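PDB 3DQQ: 3-oxo-tetronate kinase from Salmonella typhimurium, which probably catalyses the ATP-dependent phosphorylation of 3-oxo-tetronate to 3-oxo-tetronate 4-phosphate. Local coordinates for residues Pro28-Asn33 and Thr39-Cys44; Asn33-Gly38 and Ile62-Ala67; Val47-Lys52 and Leu69-Lys74; Gln370-Thr375 and Ala395-Ala400. All blocks are in the same frame, centred on the assembly; numbering follows the deposited sequence.

Contact 1. Residues Pro28-Asn33 and Thr39-Cys44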
loop_
_atom_site.group_PDB
_atom_site.type_symbol
_atom_site.label_atom_id
_atom_site.label_comp_id
_atom_site.label_asym_id
_atom_site.label_seq_id
_atom_site.Cartn_x
_atom_site.Cartn_y
_atom_site.Cartn_z
ATOM N N PRO A 28 2.596 37.250 0.854
ATOM C CA PRO A 28 1.936 36.770 2.053
ATOM C C PRO A 28 0.600 36.155 1.745
ATOM O O PRO A 28 -0.164 36.746 1.038
ATOM C CB PRO A 28 1.718 38.050 2.852
ATOM C CG PRO A 28 2.800 38.855 2.490
ATOM C CD PRO A 28 3.005 38.644 1.021
ATOM N N THR A 29 0.301 35.004 2.309
ATOM C CA THR A 29 -0.821 34.209 1.847
ATOM C C THR A 29 -1.483 33.470 3.009
ATOM O O THR A 29 -0.809 32.830 3.788
ATOM C CB THR A 29 -0.331 33.150 0.842
ATOM O OG1 THR A 29 0.294 33.818 -0.253
ATOM C CG2 THR A 29 -1.480 32.279 0.351
ATOM N N VAL A 30 -2.799 33.550 3.102
ATOM C CA VAL A 30 -3.560 32.740 4.011
ATOM C C VAL A 30 -4.220 31.617 3.200
ATOM O O VAL A 30 -4.676 31.868 2.104
ATOM C CB VAL A 30 -4.660 33.568 4.634
ATOM C CG1 VAL A 30 -5.700 32.621 5.215
ATOM C CG2 VAL A 30 -4.078 34.558 5.640
ATOM N N GLN A 31 -4.246 30.388 3.714
ATOM C CA GLN A 31 -5.074 29.336 3.140
ATOM C C GLN A 31 -6.287 29.193 3.998
ATOM O O GLN A 31 -6.153 29.138 5.203
ATOM C CB GLN A 31 -4.341 28.013 3.123
ATOM C CG GLN A 31 -5.169 26.771 2.656
ATOM C CD GLN A 31 -4.285 25.498 2.562
ATOM O OE1 GLN A 31 -3.069 25.601 2.407
ATOM N NE2 GLN A 31 -4.898 24.311 2.659
ATOM N N ILE A 32 -7.471 29.128 3.391
ATOM C CA ILE A 32 -8.711 28.846 4.115
ATOM C C ILE A 32 -9.265 27.537 3.595
ATOM O O ILE A 32 -9.368 27.372 2.401
ATOM C CB ILE A 32 -9.790 29.935 3.909
ATOM C CG1 ILE A 32 -9.241 31.292 4.339
ATOM C CG2 ILE A 32 -11.091 29.534 4.646
ATOM C CD1 ILE A 32 -10.196 32.515 4.121
ATOM N N ASN A 33 -9.668 26.623 4.473
ATOM C CA ASN A 33 -10.232 25.334 4.015
ATOM C C ASN A 33 -11.734 25.366 3.957
ATOM O O ASN A 33 -12.368 25.834 4.860
ATOM C CB ASN A 33 -9.693 24.212 4.866
ATOM C CG ASN A 33 -8.164 24.202 4.848
ATOM O OD1 ASN A 33 -7.542 24.303 3.747
ATOM N ND2 ASN A 33 -7.541 24.181 6.046
ATOM N N THR A 39 -14.474 36.990 6.597
ATOM C CA THR A 39 -14.145 38.257 6.007
ATOM C C THR A 39 -12.684 38.151 5.588
ATOM O O THR A 39 -11.960 37.343 6.118
ATOM C CB THR A 39 -14.305 39.360 7.083
ATOM O OG1 THR A 39 -13.523 40.506 6.707
ATOM C CG2 THR A 39 -13.896 38.840 8.559
ATOM N N GLN A 40 -12.202 38.934 4.648
ATOM C CA GLN A 40 -10.837 38.666 4.191
ATOM C C GLN A 40 -9.906 38.749 5.381
ATOM O O GLN A 40 -9.911 39.727 6.059
ATOM C CB GLN A 40 -10.386 39.669 3.139
ATOM C CG GLN A 40 -9.044 39.346 2.568
ATOM C CD GLN A 40 -8.454 40.454 1.746
ATOM O OE1 GLN A 40 -9.140 41.401 1.290
ATOM N NE2 GLN A 40 -7.155 40.350 1.540
ATOM N N PRO A 41 -9.100 37.730 5.632
ATOM C CA PRO A 41 -8.174 37.835 6.726
ATOM C C PRO A 41 -7.200 38.941 6.560
ATOM O O PRO A 41 -6.908 39.335 5.468
ATOM C CB PRO A 41 -7.392 36.529 6.676
ATOM C CG PRO A 41 -8.219 35.624 5.969
ATOM C CD PRO A 41 -8.988 36.437 4.965
ATOM N N GLU A 42 -6.688 39.421 7.673
ATOM C CA GLU A 42 -5.624 40.392 7.681
ATOM C C GLU A 42 -4.311 39.755 7.306
ATOM O O GLU A 42 -4.188 38.528 7.238
ATOM C CB GLU A 42 -5.531 41.012 9.059
ATOM C CG GLU A 42 -6.851 41.710 9.402
ATOM C CD GLU A 42 -6.773 42.665 10.590
ATOM O OE1 GLU A 42 -6.971 42.164 11.746
ATOM O OE2 GLU A 42 -6.548 43.900 10.359
ATOM N N GLY A 43 -3.357 40.603 6.974
ATOM C CA GLY A 43 -1.979 40.204 6.815
ATOM C C GLY A 43 -1.589 39.379 5.613
ATOM O O GLY A 43 -0.516 38.750 5.661
ATOM N N CYS A 44 -2.399 39.383 4.541
ATOM C CA CYS A 44 -2.021 38.689 3.300
ATOM C C CYS A 44 -2.479 39.339 1.996
ATOM O O CYS A 44 -3.456 40.054 1.969
ATOM C CB CYS A 44 -2.600 37.304 3.321
ATOM S SG CYS A 44 -4.393 37.345 3.433
#
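Val30 overlaps Cys44 through CG2 and Pro41 through both methyls, CG1 at the ring's CG and CG2 at its CB, forming the middle of a largely apolar contact. Its CG2 lies 3.6 Å from Cys44 SG, while CG1 is 4.0 Å from Pro41 CG, the valine and proline side chains crossing at a slant. Cys44 carries its sulfur between its own backbone N and carbonyl carbon (chi1 60°), a rotation that turns SG onto the valine. Pro41 is also met by Ile32, whose CD1 comes end-on to Pro41 CG at 4.1 Å. One corner of the proline thus rests on two alternate residues, Val30 and Ile32, that point toward the loop. At the other end, backbone takes over from side chain: Pro28 O is 3.4 Å from Cys44 CB, and Pro28 CB is 3.7 Å from Gly43 O. No hydrogen bond crosses between the segments. The intervening residues of the strand look the other way, toward helix 12-24, and there Gln31 NE2 gives a hydrogen bond to Asn33 OD1 of 2.9 Å in the carbonyl plane. Strand 29-33 is the last parallel strand of the alpha/beta sugar-binding domain: a helix lies on one face, the helix-free connection to its parallel neighbour, strand 46-50, folds back over the other, and strand 376-382 borders its edge.

Contact 2. Residues Asn33-Gly38 and Ile62-Ala67; sequences NDVPTG and IKQSLA
Val35 and Ala67 mark the closest approach of the two backbones, their CA atoms 6.6 Å apart where an irregular loop passes beside a helix. The loop turns at Asp34, which has a positive phi of 70°, and then runs extended through Val35 and Pro36 in a polyproline-like conformation. Residues 62-67 are regular helix, so their side chains fan out; Ala67 points at the loop, whereas Gln64, one turn earlier, sets off to one side and has to bend to reach it. Val35 fits against these two residues. Its CG2 sits 3.8 Å from Ala67 CB and equally close, 3.8 Å, to Gln64 O, while CG1 lies over the next part of the backbone, 4.0 Å from Ala67 O. Beside this small apolar patch stands a polar pair: Asp34 OD1 and Gln64 NE2 are 3.1 Å apart, with carboxylate and amide planes turned 68° against each other. Gln64 brings its amide there by bending at chi2 (-53°), folding the chain back toward the loop. The same Asp34 OD1 accepts a hydrogen bond of 2.9 Å from Val35 N, reached on the anti side and somewhat out of the carboxylate plane, which ties the carboxylate to the turn. This is surface packing of a loop on a helix. The loop follows strand 29-33 and lies beside strand 46-50, where Pro36 touches Ile49; the other side of helix 58-74 faces helix 96-106, through Ile62 and Ser65.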
loop_
_atom_site.group_PDB
_atom_site.type_symbol
_atom_site.label_atom_id
_atom_site.label_comp_id
_atom_site.label_asym_id
_atom_site.label_seq_id
_atom_site.Cartn_x
_atom_site.Cartn_y
_atom_site.Cartn_z
ATOM N N ASN A 33 -9.668 26.623 4.473
ATOM C CA ASN A 33 -10.232 25.334 4.015
ATOM C C ASN A 33 -11.734 25.366 3.957
ATOM O O ASN A 33 -12.368 25.834 4.860
ATOM C CB ASN A 33 -9.693 24.212 4.866
ATOM C CG ASN A 33 -8.164 24.202 4.848
ATOM O OD1 ASN A 33 -7.542 24.303 3.747
ATOM N ND2 ASN A 33 -7.541 24.181 6.046
ATOM N N ASP A 34 -12.277 24.914 2.837
ATOM C CA ASP A 34 -13.667 25.075 2.476
ATOM C C ASP A 34 -14.007 26.514 2.155
ATOM O O ASP A 34 -13.244 27.421 2.471
ATOM C CB ASP A 34 -14.567 24.545 3.572
ATOM C CG ASP A 34 -15.863 23.848 3.018
ATOM O OD1 ASP A 34 -16.250 24.030 1.790
ATOM O OD2 ASP A 34 -16.491 23.110 3.849
ATOM N N VAL A 35 -15.152 26.734 1.527
ATOM C CA VAL A 35 -15.587 28.074 1.175
ATOM C C VAL A 35 -15.598 28.960 2.382
ATOM O O VAL A 35 -16.214 28.622 3.372
ATOM C CB VAL A 35 -17.008 28.078 0.605
ATOM C CG1 VAL A 35 -17.476 29.510 0.346
ATOM C CG2 VAL A 35 -17.068 27.228 -0.638
ATOM N N PRO A 36 -14.921 30.094 2.325
ATOM C CA PRO A 36 -14.864 30.936 3.494
ATOM C C PRO A 36 -16.189 31.516 3.917
ATOM O O PRO A 36 -17.059 31.776 3.124
ATOM C CB PRO A 36 -13.932 32.056 3.076
ATOM C CG PRO A 36 -13.197 31.532 1.934
ATOM C CD PRO A 36 -14.145 30.669 1.229
ATOM N N THR A 37 -16.333 31.686 5.202
ATOM C CA THR A 37 -17.571 32.150 5.771
ATOM C C THR A 37 -17.295 33.514 6.339
ATOM O O THR A 37 -18.216 34.278 6.534
ATOM C CB THR A 37 -18.049 31.207 6.901
ATOM O OG1 THR A 37 -17.076 31.216 7.932
ATOM C CG2 THR A 37 -18.176 29.751 6.413
ATOM N N GLY A 38 -16.032 33.847 6.578
ATOM C CA GLY A 38 -15.728 35.092 7.247
ATOM C C GLY A 38 -15.530 36.253 6.312
ATOM O O GLY A 38 -16.256 36.434 5.360
ATOM N N ILE A 62 -18.497 22.388 -9.510
ATOM C CA ILE A 62 -18.943 23.675 -9.992
ATOM C C ILE A 62 -19.543 24.488 -8.845
ATOM O O ILE A 62 -19.147 25.633 -8.644
ATOM C CB ILE A 62 -19.964 23.567 -11.142
ATOM C CG1 ILE A 62 -19.258 22.992 -12.403
ATOM C CG2 ILE A 62 -20.570 24.933 -11.401
ATOM C CD1 ILE A 62 -20.099 22.157 -13.344
ATOM N N LYS A 63 -20.440 23.900 -8.057
ATOM C CA LYS A 63 -21.104 24.681 -7.018
ATOM C C LYS A 63 -20.145 25.204 -5.953
ATOM O O LYS A 63 -20.168 26.381 -5.628
ATOM C CB LYS A 63 -22.229 23.883 -6.378
ATOM C CG LYS A 63 -23.396 23.614 -7.334
ATOM C CD LYS A 63 -24.621 24.516 -7.052
ATOM C CE LYS A 63 -25.583 24.643 -8.279
ATOM N NZ LYS A 63 -25.304 25.891 -9.134
ATOM N N GLN A 64 -19.295 24.321 -5.441
ATOM C CA GLN A 64 -18.255 24.722 -4.495
ATOM C C GLN A 64 -17.360 25.795 -5.091
ATOM O O GLN A 64 -17.056 26.785 -4.421
ATOM C CB GLN A 64 -17.370 23.542 -4.100
ATOM C CG GLN A 64 -17.966 22.491 -3.152
ATOM C CD GLN A 64 -18.496 23.165 -1.963
ATOM O OE1 GLN A 64 -19.642 23.662 -2.004
ATOM N NE2 GLN A 64 -17.661 23.289 -0.891
ATOM N N SER A 65 -16.952 25.626 -6.351
ATOM C CA SER A 65 -16.029 26.598 -6.939
ATOM C C SER A 65 -16.650 27.991 -7.129
ATOM O O SER A 65 -16.027 29.014 -6.836
ATOM C CB SER A 65 -15.494 26.079 -8.259
ATOM O OG SER A 65 -14.834 24.841 -8.079
ATOM N N LEU A 66 -17.882 28.019 -7.618
ATOM C CA LEU A 66 -18.642 29.277 -7.729
ATOM C C LEU A 66 -18.877 29.924 -6.363
ATOM O O LEU A 66 -18.769 31.141 -6.253
ATOM C CB LEU A 66 -19.958 29.087 -8.487
ATOM C CG LEU A 66 -19.783 28.711 -9.962
ATOM C CD1 LEU A 66 -21.112 28.519 -10.651
ATOM C CD2 LEU A 66 -18.868 29.682 -10.774
ATOM N N ALA A 67 -19.167 29.142 -5.325
ATOM C CA ALA A 67 -19.323 29.700 -3.978
ATOM C C ALA A 67 -17.995 30.381 -3.577
ATOM O O ALA A 67 -17.986 31.526 -3.087
ATOM C CB ALA A 67 -19.700 28.640 -3.005
#

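Contact 3. Residues Val47-Lys52 and Leu69-Lys74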
loop_
_atom_site.group_PDB
_atom_site.type_symbol
_atom_site.label_atom_id
_atom_site.label_comp_id
_atom_site.label_asym_id
_atom_site.label_seq_id
_atom_site.Cartn_x
_atom_site.Cartn_y
_atom_site.Cartn_z
ATOM N N VAL A 47 -5.205 34.802 -1.116
ATOM C CA VAL A 47 -5.928 33.812 -0.369
ATOM C C VAL A 47 -6.058 32.552 -1.209
ATOM O O VAL A 47 -6.456 32.626 -2.343
ATOM C CB VAL A 47 -7.320 34.302 0.046
ATOM C CG1 VAL A 47 -8.053 33.205 0.819
ATOM C CG2 VAL A 47 -7.198 35.506 0.899
ATOM N N VAL A 48 -5.720 31.400 -0.651
ATOM C CA VAL A 48 -5.888 30.150 -1.362
ATOM C C VAL A 48 -7.031 29.425 -0.679
ATOM O O VAL A 48 -6.927 29.081 0.481
ATOM C CB VAL A 48 -4.612 29.302 -1.309
ATOM C CG1 VAL A 48 -4.876 27.948 -1.913
ATOM C CG2 VAL A 48 -3.462 30.046 -1.982
ATOM N N ILE A 49 -8.144 29.245 -1.382
ATOM C CA ILE A 49 -9.266 28.472 -0.869
ATOM C C ILE A 49 -9.118 27.016 -1.296
ATOM O O ILE A 49 -9.045 26.707 -2.486
ATOM C CB ILE A 49 -10.600 28.997 -1.408
ATOM C CG1 ILE A 49 -10.831 30.438 -0.955
ATOM C CG2 ILE A 49 -11.756 28.079 -0.979
ATOM C CD1 ILE A 49 -11.767 31.186 -1.861
ATOM N N SER A 50 -9.097 26.120 -0.316
ATOM C CA SER A 50 -8.975 24.668 -0.548
ATOM C C SER A 50 -10.312 23.924 -0.541
ATOM O O SER A 50 -10.995 23.955 0.430
ATOM C CB SER A 50 -8.125 24.073 0.561
ATOM O OG SER A 50 -7.660 22.815 0.124
ATOM N N LEU A 51 -10.643 23.249 -1.624
ATOM C CA LEU A 51 -11.873 22.502 -1.780
ATOM C C LEU A 51 -11.562 21.018 -1.992
ATOM O O LEU A 51 -10.436 20.665 -2.300
ATOM C CB LEU A 51 -12.606 23.010 -3.002
ATOM C CG LEU A 51 -12.999 24.494 -2.986
ATOM C CD1 LEU A 51 -13.718 24.930 -4.319
ATOM C CD2 LEU A 51 -13.849 24.809 -1.765
ATOM N N LYS A 52 -12.558 20.153 -1.811
ATOM C CA LYS A 52 -12.412 18.726 -2.163
ATOM C C LYS A 52 -13.155 18.430 -3.460
ATOM O O LYS A 52 -14.138 17.716 -3.485
ATOM C CB LYS A 52 -12.877 17.813 -1.036
ATOM C CG LYS A 52 -12.092 18.122 0.284
ATOM C CD LYS A 52 -12.506 17.213 1.486
ATOM C CE LYS A 52 -12.042 17.785 2.837
ATOM N NZ LYS A 52 -13.242 18.018 3.754
ATOM N N LEU A 69 -15.794 31.610 -5.567
ATOM C CA LEU A 69 -15.632 32.806 -6.397
ATOM C C LEU A 69 -16.498 33.956 -5.896
ATOM O O LEU A 69 -16.039 35.100 -5.888
ATOM C CB LEU A 69 -15.949 32.493 -7.843
ATOM C CG LEU A 69 -15.821 33.650 -8.816
ATOM C CD1 LEU A 69 -14.381 34.083 -8.954
ATOM C CD2 LEU A 69 -16.383 33.272 -10.201
ATOM N N VAL A 70 -17.732 33.670 -5.444
ATOM C CA VAL A 70 -18.606 34.707 -4.910
ATOM C C VAL A 70 -17.935 35.350 -3.737
ATOM O O VAL A 70 -17.958 36.556 -3.591
ATOM C CB VAL A 70 -20.007 34.204 -4.476
ATOM C CG1 VAL A 70 -20.702 35.262 -3.520
ATOM C CG2 VAL A 70 -20.912 33.923 -5.701
ATOM N N TRP A 71 -17.297 34.562 -2.909
ATOM C CA TRP A 71 -16.597 35.148 -1.798
ATOM C C TRP A 71 -15.386 35.992 -2.214
ATOM O O TRP A 71 -15.209 37.086 -1.722
ATOM C CB TRP A 71 -16.155 34.061 -0.855
ATOM C CG TRP A 71 -15.516 34.561 0.394
ATOM C CD1 TRP A 71 -16.129 34.877 1.542
ATOM C CD2 TRP A 71 -14.121 34.775 0.603
ATOM N NE1 TRP A 71 -15.204 35.272 2.483
ATOM C CE2 TRP A 71 -13.961 35.235 1.911
ATOM C CE3 TRP A 71 -12.995 34.650 -0.205
ATOM C CZ2 TRP A 71 -12.723 35.546 2.439
ATOM C CZ3 TRP A 71 -11.755 34.956 0.328
ATOM C CH2 TRP A 71 -11.631 35.393 1.626
ATOM N N LEU A 72 -14.543 35.469 -3.088
ATOM C CA LEU A 72 -13.374 36.197 -3.541
ATOM C C LEU A 72 -13.792 37.523 -4.164
ATOM O O LEU A 72 -13.164 38.543 -3.931
ATOM C CB LEU A 72 -12.599 35.387 -4.570
ATOM C CG LEU A 72 -11.800 34.192 -4.067
ATOM C CD1 LEU A 72 -11.221 33.358 -5.255
ATOM C CD2 LEU A 72 -10.734 34.709 -3.119
ATOM N N LYS A 73 -14.850 37.511 -4.961
ATOM C CA LYS A 73 -15.319 38.747 -5.580
ATOM C C LYS A 73 -15.794 39.745 -4.531
ATOM O O LYS A 73 -15.564 40.904 -4.622
ATOM C CB LYS A 73 -16.466 38.474 -6.530
ATOM C CG LYS A 73 -16.059 38.173 -7.929
ATOM C CD LYS A 73 -17.395 37.884 -8.754
ATOM C CE LYS A 73 -17.267 38.121 -10.347
ATOM N NZ LYS A 73 -17.949 37.009 -11.108
ATOM N N LYS A 74 -16.462 39.261 -3.518
ATOM C CA LYS A 74 -16.858 40.104 -2.408
ATOM C C LYS A 74 -15.669 40.755 -1.713
ATOM O O LYS A 74 -15.780 41.823 -1.243
ATOM C CB LYS A 74 -17.633 39.243 -1.431
ATOM C CG LYS A 74 -18.343 39.949 -0.314
ATOM C CD LYS A 74 -19.411 38.985 0.336
ATOM C CE LYS A 74 -20.548 38.610 -0.771
ATOM N NZ LYS A 74 -21.150 37.184 -0.745
#
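Ile49 and Val47 point from strand 46-50 onto Trp71 and Leu72 of helix 58-74, an example of alpha/beta packing in which a helix packs against the sheet, running nearly antiparallel to the strand that precedes it. The short axes are 10.7 Å apart, at 163°. Trp71 extends its indole toward the strand with CG anti to the backbone N (chi1 -175°), so that the six-membered ring reaches both alternate strand residues. The side chains of Val47 and Trp71 cross at about a right angle, Val47 CG1 lying 4.1 Å from Trp71 CZ3; Ile49 CD1 is 4.0 Å from Trp71 CE3. Both methyls approach the ring obliquely. The pyrrole part serves a different purpose, since Trp71 NE1 donates a hydrogen bond to Gly38 O in the loop that covers this side of the helix, and the nitrogen is thereby satisfied within a mostly apolar setting. Pro36 of the same loop also touches the indole. All four residues that meet across the contact are buried. Leu72 faces Ile49 in another manner: the two side chains reach toward each other end to end. Ile49 CD1 meets the leucine at its branch carbon, on the side away from CB, 3.7 Å from Leu72 CG and 3.9 Å from Leu72 CD2.

Contact 4. Residues Gln370-Thr375 and Ala395-Ala400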
loop_
_atom_site.group_PDB
_atom_site.type_symbol
_atom_site.label_atom_id
_atom_site.label_comp_id
_atom_site.label_asym_id
_atom_site.label_seq_id
_atom_site.Cartn_x
_atom_site.Cartn_y
_atom_site.Cartn_z
ATOM N N GLN A 370 -9.189 19.643 12.268
ATOM C CA GLN A 370 -10.591 19.768 12.568
ATOM C C GLN A 370 -10.805 19.721 14.065
ATOM O O GLN A 370 -11.654 20.407 14.566
ATOM C CB GLN A 370 -11.426 18.709 11.873
ATOM C CG GLN A 370 -12.949 18.822 12.221
ATOM C CD GLN A 370 -13.867 17.656 11.601
ATOM O OE1 GLN A 370 -13.432 16.838 10.713
ATOM N NE2 GLN A 370 -15.155 17.591 12.094
ATOM N N SER A 371 -10.003 18.946 14.784
ATOM C CA SER A 371 -10.129 18.851 16.218
ATOM C C SER A 371 -9.809 20.144 16.930
ATOM O O SER A 371 -10.434 20.477 17.899
ATOM C CB SER A 371 -9.207 17.772 16.737
ATOM O OG SER A 371 -9.257 17.745 18.149
ATOM N N LEU A 372 -8.817 20.878 16.483
ATOM C CA LEU A 372 -8.520 22.155 17.099
ATOM C C LEU A 372 -9.456 23.254 16.545
ATOM O O LEU A 372 -9.401 24.419 16.946
ATOM C CB LEU A 372 -7.065 22.499 16.849
ATOM C CG LEU A 372 -6.072 21.450 17.337
ATOM C CD1 LEU A 372 -4.687 21.712 16.785
ATOM C CD2 LEU A 372 -6.061 21.410 18.850
ATOM N N GLY A 373 -10.324 22.885 15.602
ATOM C CA GLY A 373 -11.278 23.826 15.026
ATOM C C GLY A 373 -10.626 24.901 14.211
ATOM O O GLY A 373 -11.111 25.999 14.182
ATOM N N ILE A 374 -9.517 24.575 13.562
ATOM C CA ILE A 374 -8.822 25.501 12.695
ATOM C C ILE A 374 -9.410 25.455 11.318
ATOM O O ILE A 374 -9.612 24.411 10.771
ATOM C CB ILE A 374 -7.366 25.163 12.618
ATOM C CG1 ILE A 374 -6.726 25.454 13.978
ATOM C CG2 ILE A 374 -6.722 25.929 11.490
ATOM C CD1 ILE A 374 -5.441 24.773 14.163
ATOM N N THR A 375 -9.655 26.614 10.761
ATOM C CA THR A 375 -10.376 26.796 9.512
ATOM C C THR A 375 -9.484 27.317 8.423
ATOM O O THR A 375 -9.796 27.170 7.253
ATOM C CB THR A 375 -11.451 27.847 9.759
ATOM O OG1 THR A 375 -12.621 27.158 10.192
ATOM C CG2 THR A 375 -11.777 28.719 8.520
ATOM N N ALA A 395 -6.726 30.563 16.612
ATOM C CA ALA A 395 -6.269 29.859 17.774
ATOM C C ALA A 395 -4.795 30.147 17.727
ATOM O O ALA A 395 -4.221 30.314 16.655
ATOM C CB ALA A 395 -6.570 28.374 17.649
ATOM N N PRO A 396 -4.167 30.260 18.879
ATOM C CA PRO A 396 -2.717 30.490 18.911
ATOM C C PRO A 396 -1.969 29.154 18.799
ATOM O O PRO A 396 -1.423 28.654 19.782
ATOM C CB PRO A 396 -2.515 31.125 20.275
ATOM C CG PRO A 396 -3.598 30.461 21.136
ATOM C CD PRO A 396 -4.756 30.164 20.227
ATOM N N VAL A 397 -1.961 28.592 17.594
ATOM C CA VAL A 397 -1.468 27.270 17.343
ATOM C C VAL A 397 -0.700 27.295 16.040
ATOM O O VAL A 397 -1.081 27.989 15.133
ATOM C CB VAL A 397 -2.677 26.336 17.253
ATOM C CG1 VAL A 397 -2.338 25.029 16.543
ATOM C CG2 VAL A 397 -3.236 26.087 18.653
ATOM N N SER A 398 0.383 26.533 15.958
ATOM C CA SER A 398 1.207 26.446 14.769
ATOM C C SER A 398 1.244 24.997 14.355
ATOM O O SER A 398 1.354 24.116 15.211
ATOM C CB SER A 398 2.633 26.891 15.056
ATOM O OG SER A 398 2.707 28.257 15.410
ATOM N N LEU A 399 1.174 24.748 13.049
ATOM C CA LEU A 399 1.040 23.398 12.520
ATOM C C LEU A 399 2.098 23.178 11.453
ATOM O O LEU A 399 2.406 24.097 10.700
ATOM C CB LEU A 399 -0.331 23.272 11.871
ATOM C CG LEU A 399 -1.586 22.897 12.666
ATOM C CD1 LEU A 399 -1.620 23.513 13.996
ATOM C CD2 LEU A 399 -2.808 23.325 11.903
ATOM N N ALA A 400 2.674 21.991 11.388
ATOM C CA ALA A 400 3.457 21.604 10.226
ATOM C C ALA A 400 2.890 20.279 9.771
ATOM O O ALA A 400 3.124 19.271 10.409
ATOM C CB ALA A 400 4.892 21.479 10.577
#
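Ile374 sets CG1 anti to its carbonyl carbon (chi1 -69°) and then continues extended through chi2 (161°), which carries CD1 to both Val397 and Leu399. Val397 answers with CG1 anti to the backbone N (chi1 161°), the one methyl that meets both partners from the other segment. Ile374 CD1 lies 3.9 Å from Val397 CG1 on an oblique approach, and comes end-on to Leu399, 3.8 Å from CD2. Leu372 joins in, its CD1 4.1 Å from Val397 CG1. No hydrogen bond links the segments. Between Leu372 and Ile374 the chain leaves the helix in a Schellman motif at Gly373, which has positive phi and whose N bonds back to Gln370 O at 3.0 Å, consistent with both side chains turning to the same segment. In the other segment, Pro396 centres an inverse gamma turn just before the strand. The site probably used for ATP is not far off, the side chain of Thr364 being about 11 Å from that of Leu372. The contact joins the chain leaving helix 362-371 to strand 398-402 and the turn before it. That strand lies between strands 387-392 and 356-360; Leu372 also touches Ala350 of helix 336-351, and Ile374 touches Ala392 of strand 387-392.

In the fold
The four contacts trace a gradient from core to surface. Contacts 3 and 4 are buried, one in each domain, and both pack apolar side chains, with an indole in contact 3, without a polar bond across. Contact 1 is only partly buried, its apolar groups lying beneath a loop, and contact 2, at the surface, alone adds a polar pair. Contacts 1 and 3 share neighbouring parallel strands, with Ile32 N 3.0 Å from Val48 O; contacts 2 and 3 use successive parts of helix 58-74, their centres about 5 Å apart. One of the links between the domains is the probable hydrogen bond from Asn33 N, common to contacts 1 and 2, to Thr375 O of contact 4, 2.8 Å.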